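Local atomic coordinates of KLLA0E02245p (Kluyveromyces lactis, PDB entry 4GPS), a protein that removes the NAD cap and the methylguanosine cap from the 5' ends of RNAs and degrades RNA as a metal-dependent 5'-3' exoribonuclease. Residues V72-D77 and N369-N374; V89-Y94 and E259-I264; E174-V179 and K208-S213. One frame throughout, in Å; residues are numbered along the deposited sequence.

Interaction 1: V72-D77 and N369-N374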
loop_
_atom_site.group_PDB
_atom_site.type_symbol
_atom_site.label_atom_id
_atom_site.label_comp_id
_atom_site.label_asym_id
_atom_site.label_seq_id
_atom_site.Cartn_x
_atom_site.Cartn_y
_atom_site.Cartn_z
ATOM N N VAL A 72 -12.368 2.075 19.503
ATOM C CA VAL A 72 -12.780 1.412 18.285
ATOM C C VAL A 72 -13.911 2.165 17.583
ATOM O O VAL A 72 -14.158 1.963 16.380
ATOM C CB VAL A 72 -13.194 -0.037 18.641
ATOM C CG1 VAL A 72 -14.221 -0.557 17.701
ATOM C CG2 VAL A 72 -11.960 -0.937 18.614
ATOM N N ASN A 73 -14.585 3.038 18.333
ATOM C CA ASN A 73 -15.706 3.836 17.809
ATOM C C ASN A 73 -15.349 5.294 17.563
ATOM O O ASN A 73 -16.184 6.103 17.176
ATOM C CB ASN A 73 -16.898 3.760 18.761
ATOM C CG ASN A 73 -17.290 2.334 19.059
ATOM O OD1 ASN A 73 -17.700 1.584 18.168
ATOM N ND2 ASN A 73 -17.143 1.939 20.314
ATOM N N TYR A 74 -14.088 5.607 17.785
ATOM C CA TYR A 74 -13.572 6.939 17.607
ATOM C C TYR A 74 -13.810 7.497 16.206
ATOM O O TYR A 74 -13.474 6.857 15.200
ATOM C CB TYR A 74 -12.084 6.896 17.884
ATOM C CG TYR A 74 -11.403 8.225 17.796
ATOM C CD1 TYR A 74 -11.562 9.176 18.796
ATOM C CD2 TYR A 74 -10.591 8.529 16.722
ATOM C CE1 TYR A 74 -10.922 10.413 18.718
ATOM C CE2 TYR A 74 -9.943 9.744 16.630
ATOM C CZ TYR A 74 -10.116 10.689 17.632
ATOM O OH TYR A 74 -9.492 11.907 17.524
ATOM N N VAL A 75 -14.360 8.706 16.132
ATOM C CA VAL A 75 -14.621 9.348 14.848
ATOM C C VAL A 75 -14.044 10.751 14.848
ATOM O O VAL A 75 -14.225 11.492 15.810
ATOM C CB VAL A 75 -16.135 9.448 14.569
ATOM C CG1 VAL A 75 -16.376 10.135 13.231
ATOM C CG2 VAL A 75 -16.764 8.064 14.578
ATOM N N VAL A 76 -13.309 11.096 13.792
ATOM C CA VAL A 76 -12.731 12.437 13.600
ATOM C C VAL A 76 -12.944 12.673 12.104
ATOM O O VAL A 76 -12.714 11.772 11.282
ATOM C CB VAL A 76 -11.206 12.524 13.974
ATOM C CG1 VAL A 76 -10.360 11.692 13.027
ATOM C CG2 VAL A 76 -10.739 13.970 13.946
ATOM N N ASP A 77 -13.412 13.869 11.765
ATOM C CA ASP A 77 -13.727 14.239 10.387
ATOM C C ASP A 77 -12.601 14.223 9.377
ATOM O O ASP A 77 -12.786 13.729 8.266
ATOM C CB ASP A 77 -14.399 15.622 10.339
ATOM C CG ASP A 77 -15.669 15.675 11.166
ATOM O OD1 ASP A 77 -16.338 14.614 11.311
ATOM O OD2 ASP A 77 -16.005 16.773 11.659
ATOM N N ASN A 369 -11.176 0.484 12.105
ATOM C CA ASN A 369 -11.064 1.921 12.248
ATOM C C ASN A 369 -9.677 2.397 11.770
ATOM O O ASN A 369 -8.655 1.984 12.325
ATOM C CB ASN A 369 -11.281 2.295 13.725
ATOM C CG ASN A 369 -11.509 3.781 13.927
ATOM O OD1 ASN A 369 -10.768 4.627 13.414
ATOM N ND2 ASN A 369 -12.534 4.107 14.695
ATOM N N PRO A 370 -9.629 3.287 10.758
ATOM C CA PRO A 370 -8.340 3.784 10.265
ATOM C C PRO A 370 -7.510 4.427 11.385
ATOM O O PRO A 370 -6.280 4.473 11.299
ATOM C CB PRO A 370 -8.717 4.821 9.216
ATOM C CG PRO A 370 -10.155 4.561 8.933
ATOM C CD PRO A 370 -10.749 4.033 10.173
ATOM N N ASN A 371 -8.174 4.929 12.428
ATOM C CA ASN A 371 -7.446 5.576 13.515
ATOM C C ASN A 371 -6.745 4.563 14.388
ATOM O O ASN A 371 -5.629 4.799 14.856
ATOM C CB ASN A 371 -8.373 6.461 14.327
ATOM C CG ASN A 371 -8.894 7.623 13.518
ATOM O OD1 ASN A 371 -10.068 7.632 13.099
ATOM N ND2 ASN A 371 -8.028 8.609 13.273
ATOM N N VAL A 372 -7.382 3.418 14.593
ATOM C CA VAL A 372 -6.752 2.354 15.355
ATOM C C VAL A 372 -5.599 1.800 14.489
ATOM O O VAL A 372 -4.529 1.522 15.002
ATOM C CB VAL A 372 -7.791 1.266 15.687
ATOM C CG1 VAL A 372 -7.121 0.035 16.272
ATOM C CG2 VAL A 372 -8.802 1.856 16.666
ATOM N N ALA A 373 -5.805 1.658 13.176
ATOM C CA ALA A 373 -4.717 1.172 12.302
ATOM C C ALA A 373 -3.508 2.123 12.477
ATOM O O ALA A 373 -2.364 1.684 12.610
ATOM C CB ALA A 373 -5.165 1.141 10.829
ATOM N N ASN A 374 -3.779 3.428 12.494
ATOM C CA ASN A 374 -2.734 4.418 12.694
ATOM C C ASN A 374 -2.035 4.215 14.056
ATOM O O ASN A 374 -0.819 4.281 14.144
ATOM C CB ASN A 374 -3.342 5.811 12.599
ATOM C CG ASN A 374 -2.313 6.881 12.694
ATOM O OD1 ASN A 374 -1.277 6.791 12.068
ATOM N ND2 ASN A 374 -2.582 7.906 13.486
#
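A helix N-cap docks against a loop here: Asn369, the residue just ahead of helix 370-393, ties the helix start to segment 72-77, which follows strand 60-63. The amide of Asn369 works in two directions. Asn369 OD1 accepts from Asn371 N at 2.8 Å, in the carbonyl plane and on a lone pair, which is the capping bond. The amide nitrogen faces the loop and spends both hydrogens there. Asn369 ND2 gives one hydrogen to Tyr74 O at 2.9 Å, lying in the carbonyl plane on a lone pair, and the other to Val72 O at 3.2 Å, where the donor stands well above the carbonyl plane, 72° out of it. Both bonds are nearly straight, and both acceptors lie close to the amide plane of Asn369, so three bonds fix the rotation of this buried group. With CG anti to the backbone N (chi1 -166°), the amide is swung to where it can serve cap and loop together. Two residues on, the Asn371 side chain meets the Tyr74 ring at its edge, Asn371 CG lying 3.7 Å from Tyr74 CD2, with amide and ring planes perpendicular. Val76 CG1 rests on the same amide, and Val372 CG2 comes to 4.3 Å from Val72 CA. Around this junction, Lys367 bonds to Asn73 OD1, Tyr350 OH bonds to Val76 O, and helix 346-353 packs on Pro370 through Tyr350 and Ile353.

Interaction 2: V89-Y94 and E259-I264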
loop_
_atom_site.group_PDB
_atom_site.type_symbol
_atom_site.label_atom_id
_atom_site.label_comp_id
_atom_site.label_asym_id
_atom_site.label_seq_id
_atom_site.Cartn_x
_atom_site.Cartn_y
_atom_site.Cartn_z
ATOM N N VAL A 89 10.907 10.906 -3.652
ATOM C CA VAL A 89 12.311 11.275 -3.801
ATOM C C VAL A 89 12.910 10.766 -5.127
ATOM O O VAL A 89 13.899 11.295 -5.590
ATOM C CB VAL A 89 13.156 10.768 -2.587
ATOM C CG1 VAL A 89 12.645 11.411 -1.278
ATOM C CG2 VAL A 89 13.075 9.250 -2.492
ATOM N N HIS A 90 12.320 9.738 -5.728
ATOM C CA HIS A 90 12.786 9.212 -7.024
ATOM C C HIS A 90 11.599 8.472 -7.629
ATOM O O HIS A 90 10.631 8.174 -6.928
ATOM C CB HIS A 90 13.910 8.186 -6.852
ATOM C CG HIS A 90 15.221 8.773 -6.443
ATOM N ND1 HIS A 90 16.038 9.451 -7.321
ATOM C CD2 HIS A 90 15.858 8.786 -5.246
ATOM C CE1 HIS A 90 17.122 9.854 -6.684
ATOM N NE2 HIS A 90 17.038 9.463 -5.424
ATOM N N ASN A 91 11.667 8.206 -8.927
ATOM C CA ASN A 91 10.672 7.405 -9.579
ATOM C C ASN A 91 11.406 6.718 -10.710
ATOM O O ASN A 91 12.503 7.129 -11.059
ATOM C CB ASN A 91 9.491 8.231 -10.083
ATOM C CG ASN A 91 9.893 9.280 -11.052
ATOM O OD1 ASN A 91 10.364 8.985 -12.149
ATOM N ND2 ASN A 91 9.701 10.531 -10.666
ATOM N N CYS A 92 10.849 5.631 -11.236
ATOM C CA CYS A 92 11.505 4.949 -12.330
ATOM C C CYS A 92 10.588 3.987 -13.030
ATOM O O CYS A 92 9.671 3.437 -12.427
ATOM C CB CYS A 92 12.737 4.190 -11.854
ATOM S SG CYS A 92 12.373 2.852 -10.735
ATOM N N SER A 93 10.819 3.824 -14.324
ATOM C CA SER A 93 10.039 2.887 -15.094
ATOM C C SER A 93 10.982 1.726 -15.399
ATOM O O SER A 93 12.174 1.902 -15.685
ATOM C CB SER A 93 9.476 3.531 -16.365
ATOM O OG SER A 93 10.429 4.346 -16.991
ATOM N N TYR A 94 10.448 0.531 -15.262
ATOM C CA TYR A 94 11.221 -0.654 -15.473
ATOM C C TYR A 94 10.694 -1.351 -16.723
ATOM O O TYR A 94 9.581 -1.882 -16.710
ATOM C CB TYR A 94 11.097 -1.528 -14.214
ATOM C CG TYR A 94 11.587 -2.950 -14.360
ATOM C CD1 TYR A 94 12.656 -3.263 -15.206
ATOM C CD2 TYR A 94 11.011 -3.982 -13.620
ATOM C CE1 TYR A 94 13.135 -4.554 -15.311
ATOM C CE2 TYR A 94 11.488 -5.277 -13.714
ATOM C CZ TYR A 94 12.552 -5.552 -14.559
ATOM O OH TYR A 94 13.061 -6.822 -14.611
ATOM N N GLU A 259 5.847 -3.009 -19.127
ATOM C CA GLU A 259 6.569 -1.994 -18.355
ATOM C C GLU A 259 5.863 -1.660 -17.025
ATOM O O GLU A 259 4.638 -1.685 -16.932
ATOM C CB GLU A 259 6.692 -0.740 -19.227
ATOM C CG GLU A 259 7.596 0.354 -18.714
ATOM C CD GLU A 259 7.786 1.471 -19.749
ATOM O OE1 GLU A 259 8.425 2.500 -19.429
ATOM O OE2 GLU A 259 7.302 1.320 -20.891
ATOM N N LEU A 260 6.651 -1.348 -16.001
ATOM C CA LEU A 260 6.123 -1.003 -14.685
ATOM C C LEU A 260 6.665 0.351 -14.215
ATOM O O LEU A 260 7.768 0.763 -14.587
ATOM C CB LEU A 260 6.494 -2.099 -13.689
ATOM C CG LEU A 260 5.903 -3.461 -14.071
ATOM C CD1 LEU A 260 6.648 -4.569 -13.373
ATOM C CD2 LEU A 260 4.418 -3.486 -13.728
ATOM N N TYR A 261 5.891 1.048 -13.400
ATOM C CA TYR A 261 6.317 2.350 -12.914
ATOM C C TYR A 261 6.292 2.408 -11.373
ATOM O O TYR A 261 5.342 1.968 -10.728
ATOM C CB TYR A 261 5.431 3.433 -13.519
ATOM C CG TYR A 261 5.855 4.830 -13.146
ATOM C CD1 TYR A 261 6.872 5.491 -13.844
ATOM C CD2 TYR A 261 5.251 5.492 -12.073
ATOM C CE1 TYR A 261 7.269 6.769 -13.480
ATOM C CE2 TYR A 261 5.640 6.767 -11.704
ATOM C CZ TYR A 261 6.643 7.400 -12.401
ATOM O OH TYR A 261 7.021 8.651 -11.993
ATOM N N TYR A 262 7.352 2.953 -10.787
ATOM C CA TYR A 262 7.481 3.014 -9.344
ATOM C C TYR A 262 7.825 4.395 -8.796
ATOM O O TYR A 262 8.657 5.137 -9.353
ATOM C CB TYR A 262 8.580 2.066 -8.896
ATOM C CG TYR A 262 8.384 0.630 -9.261
ATOM C CD1 TYR A 262 7.512 -0.192 -8.530
ATOM C CD2 TYR A 262 9.114 0.061 -10.304
ATOM C CE1 TYR A 262 7.382 -1.554 -8.821
ATOM C CE2 TYR A 262 8.997 -1.299 -10.608
ATOM C CZ TYR A 262 8.134 -2.100 -9.856
ATOM O OH TYR A 262 8.080 -3.447 -10.107
ATOM N N SER A 263 7.196 4.721 -7.674
ATOM C CA SER A 263 7.451 5.977 -7.007
ATOM C C SER A 263 8.160 5.573 -5.729
ATOM O O SER A 263 7.715 4.669 -5.039
ATOM C CB SER A 263 6.141 6.674 -6.672
ATOM O OG SER A 263 6.341 7.829 -5.867
ATOM N N ILE A 264 9.286 6.206 -5.437
ATOM C CA ILE A 264 10.008 5.904 -4.225
ATOM C C ILE A 264 9.726 7.075 -3.298
ATOM O O ILE A 264 10.096 8.201 -3.615
ATOM C CB ILE A 264 11.507 5.768 -4.472
ATOM C CG1 ILE A 264 11.865 4.388 -5.038
ATOM C CG2 ILE A 264 12.208 5.728 -3.134
ATOM C CD1 ILE A 264 11.175 3.943 -6.208
#
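A classic beta bulge interrupts the antiparallel pairing of strands 86-95 and 259-268: two successive residues, Val89 and His90, stand opposite the single residue Ile264. Ile264 O takes Val89 N at 2.8 Å and, weakly, His90 N at 3.4 Å, while Val89 CG2 lies 3.7 Å from Ile264 CG2. Beyond the bulge, hydrogen-bonded pairs at Cys92-Tyr262 and Tyr94-Leu260 flank the non-hydrogen-bonded pair Ser93-Tyr261, and the strand directions differ by 167°. On the face bearing Cys92, Tyr94 and Tyr262, Tyr94 CB meets the edge of the Tyr262 ring at CE2; helix 156-167 packs there against Tyr262 and Ile264. On the other face, chi1 near 180° (-176°) sends the Tyr261 ring away from its own N, and its hydroxyl end meets Asn91, Tyr261 OH lying 3.1 Å from Asn91 CG. This is no hydrogen bond: ring and amide planes lie 30° apart, and Tyr261 OH bonds to Tyr291, Asn91 OD1 to Ser107. Putting an alanine at Tyr261 would probably leave Tyr291 without its hydroxyl mate and open a gap beside Asn91. The pairing also borders the active site, since the Leu260 side chain lies about 3 Å from that of Glu280, a probable substrate-binding residue, and about 7 Å from that of metal-binding Asp282. Near that end, Ser93 CB touches the edge of the Tyr261 ring, 4.1 Å from Tyr261 CD1.

Interaction 3: E174-V179 and K208-S213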
loop_
_atom_site.group_PDB
_atom_site.type_symbol
_atom_site.label_atom_id
_atom_site.label_comp_id
_atom_site.label_asym_id
_atom_site.label_seq_id
_atom_site.Cartn_x
_atom_site.Cartn_y
_atom_site.Cartn_z
ATOM N N GLU A 174 20.260 10.318 12.022
ATOM C CA GLU A 174 19.826 10.370 13.410
ATOM C C GLU A 174 18.598 9.493 13.694
ATOM O O GLU A 174 18.107 9.465 14.827
ATOM C CB GLU A 174 19.493 11.811 13.753
ATOM C CG GLU A 174 19.849 12.217 15.140
ATOM C CD GLU A 174 21.018 13.138 15.132
ATOM O OE1 GLU A 174 20.868 14.307 14.710
ATOM O OE2 GLU A 174 22.097 12.681 15.534
ATOM N N LYS A 175 18.097 8.806 12.663
ATOM C CA LYS A 175 16.930 7.943 12.807
ATOM C C LYS A 175 17.159 6.578 12.182
ATOM O O LYS A 175 18.113 6.380 11.437
ATOM C CB LYS A 175 15.715 8.607 12.148
ATOM C CG LYS A 175 15.376 9.949 12.770
ATOM C CD LYS A 175 14.353 10.731 11.982
ATOM C CE LYS A 175 12.965 10.237 12.278
ATOM N NZ LYS A 175 11.979 11.104 11.558
ATOM N N THR A 176 16.313 5.616 12.519
ATOM C CA THR A 176 16.403 4.288 11.893
ATOM C C THR A 176 15.408 4.376 10.714
ATOM O O THR A 176 14.272 4.838 10.881
ATOM C CB THR A 176 15.926 3.166 12.844
ATOM O OG1 THR A 176 16.818 3.065 13.964
ATOM C CG2 THR A 176 15.889 1.820 12.120
ATOM N N THR A 177 15.829 3.991 9.518
ATOM C CA THR A 177 14.919 4.034 8.378
ATOM C C THR A 177 14.543 2.609 8.000
ATOM O O THR A 177 15.431 1.775 7.902
ATOM C CB THR A 177 15.586 4.688 7.129
ATOM O OG1 THR A 177 15.999 6.024 7.439
ATOM C CG2 THR A 177 14.589 4.755 5.977
ATOM N N PHE A 178 13.252 2.297 7.857
ATOM C CA PHE A 178 12.874 0.952 7.374
ATOM C C PHE A 178 12.730 1.155 5.873
ATOM O O PHE A 178 12.101 2.137 5.437
ATOM C CB PHE A 178 11.534 0.453 7.923
ATOM C CG PHE A 178 11.575 0.046 9.366
ATOM C CD1 PHE A 178 11.560 1.012 10.379
ATOM C CD2 PHE A 178 11.592 -1.296 9.718
ATOM C CE1 PHE A 178 11.554 0.655 11.718
ATOM C CE2 PHE A 178 11.586 -1.664 11.054
ATOM C CZ PHE A 178 11.565 -0.686 12.064
ATOM N N VAL A 179 13.329 0.248 5.101
ATOM C CA VAL A 179 13.331 0.279 3.629
ATOM C C VAL A 179 12.445 -0.863 3.129
ATOM O O VAL A 179 12.696 -2.013 3.435
ATOM C CB VAL A 179 14.776 0.086 3.128
ATOM C CG1 VAL A 179 14.860 0.212 1.603
ATOM C CG2 VAL A 179 15.672 1.119 3.821
ATOM N N LYS A 208 22.708 0.162 10.012
ATOM C CA LYS A 208 21.662 0.184 11.028
ATOM C C LYS A 208 20.251 0.499 10.546
ATOM O O LYS A 208 19.313 0.564 11.350
ATOM C CB LYS A 208 22.089 1.101 12.178
ATOM C CG LYS A 208 23.331 0.558 12.915
ATOM C CD LYS A 208 23.037 -0.824 13.514
ATOM C CE LYS A 208 24.301 -1.558 13.938
ATOM N NZ LYS A 208 25.083 -2.031 12.736
ATOM N N ASN A 209 20.096 0.705 9.243
ATOM C CA ASN A 209 18.765 0.915 8.700
ATOM C C ASN A 209 18.243 -0.520 8.485
ATOM O O ASN A 209 19.027 -1.458 8.441
ATOM C CB ASN A 209 18.847 1.733 7.411
ATOM C CG ASN A 209 19.074 3.190 7.698
ATOM O OD1 ASN A 209 19.794 3.904 6.973
ATOM N ND2 ASN A 209 18.457 3.653 8.779
ATOM N N ILE A 210 16.935 -0.688 8.381
ATOM C CA ILE A 210 16.338 -2.011 8.238
ATOM C C ILE A 210 15.624 -2.263 6.907
ATOM O O ILE A 210 14.750 -1.500 6.484
ATOM C CB ILE A 210 15.341 -2.255 9.395
ATOM C CG1 ILE A 210 16.076 -2.155 10.736
ATOM C CG2 ILE A 210 14.690 -3.622 9.253
ATOM C CD1 ILE A 210 15.189 -2.017 11.945
ATOM N N LEU A 211 15.989 -3.365 6.262
ATOM C CA LEU A 211 15.388 -3.736 4.997
ATOM C C LEU A 211 14.341 -4.801 5.229
ATOM O O LEU A 211 14.635 -5.828 5.816
ATOM C CB LEU A 211 16.456 -4.293 4.054
ATOM C CG LEU A 211 15.952 -4.811 2.708
ATOM C CD1 LEU A 211 15.280 -3.693 1.943
ATOM C CD2 LEU A 211 17.129 -5.356 1.905
ATOM N N ILE A 212 13.119 -4.556 4.774
ATOM C CA ILE A 212 12.035 -5.532 4.913
ATOM C C ILE A 212 11.897 -6.294 3.596
ATOM O O ILE A 212 12.017 -5.693 2.522
ATOM C CB ILE A 212 10.680 -4.839 5.194
ATOM C CG1 ILE A 212 10.774 -4.006 6.467
ATOM C CG2 ILE A 212 9.571 -5.882 5.314
ATOM C CD1 ILE A 212 9.472 -3.380 6.898
ATOM N N SER A 213 11.659 -7.602 3.680
ATOM C CA SER A 213 11.455 -8.452 2.495
ATOM C C SER A 213 10.681 -9.729 2.886
ATOM O O SER A 213 10.266 -9.860 4.025
ATOM C CB SER A 213 12.793 -8.812 1.839
ATOM O OG SER A 213 13.643 -9.515 2.733
HETATM O O HOH W 1 19.343 2.560 13.302
#
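Two parallel beta strands, 176-181 and 210-213, pair here in the beta core of this RAI1-like PD-(D/E)XK nuclease. Their short axes diverge by 21° and approach to 4.6 Å. Three backbone bonds hold the ladder: Ile210 N gives to Thr177 O, Val179 N to Ile210 O at 2.6 Å, and Ile212 N to Val179 O. The last is almost straight, 176° at the hydrogen. In this parallel register Phe178 pairs with Ile210 and Val179 with Leu211, and the two pairs point to different faces. On the first face, the Phe178 and Ile210 side chains run alongside each other in the same direction, and Ile210 reaches the ring with several carbons: Ile210 CD1 is 3.7 Å from Phe178 CE2, while Ile210 CB and CG2 sit by Phe178 CD2. Ile212 CD1 comes to 4.1 Å from Phe178 CD2. Phe381 of helix 370-393 adds an edge-to-face ring contact, and Met202 of strand 198-204, which pairs with strand 210-213, touches this cluster. On the second face, the trans chi1 of Leu211 (176°) helps bring Leu211 CD1 to the partner strand, 3.9 Å from Val179 CG1; Leu160 of helix 156-167 packs on both residues. Strand 273-285 pairs with the other edge of strand 176-181 and hydrogen-bonds to Phe178. Where the strands begin, Thr176 CG2 meets Ile210 CD1, and a water bridges the chains, lying 2.7 Å from Thr176 OG1 and donating to Lys208 O at 2.8 Å.

In the fold
Interactions 2 and 3 reach the same extended beta system, with centres 20 Å apart and nearest atoms about 8 Å apart; strand 273-285 pairs with strand 259-268 of the one and strand 176-181 of the other, and helix 156-167 packs on both. Interaction 1 lies away from them, its centre 32 Å from that of interaction 2 and 27 Å from that of interaction 3, though helix 370-393, which it caps, also supplies Phe381 to interaction 3. Along the chain, 3 is nested inside the loop closed by 2, and 2 inside that closed by 1, which spans 292 residues. Interaction 2 adjoins the catalytic region; 1 and 3 lie away from the annotated sites.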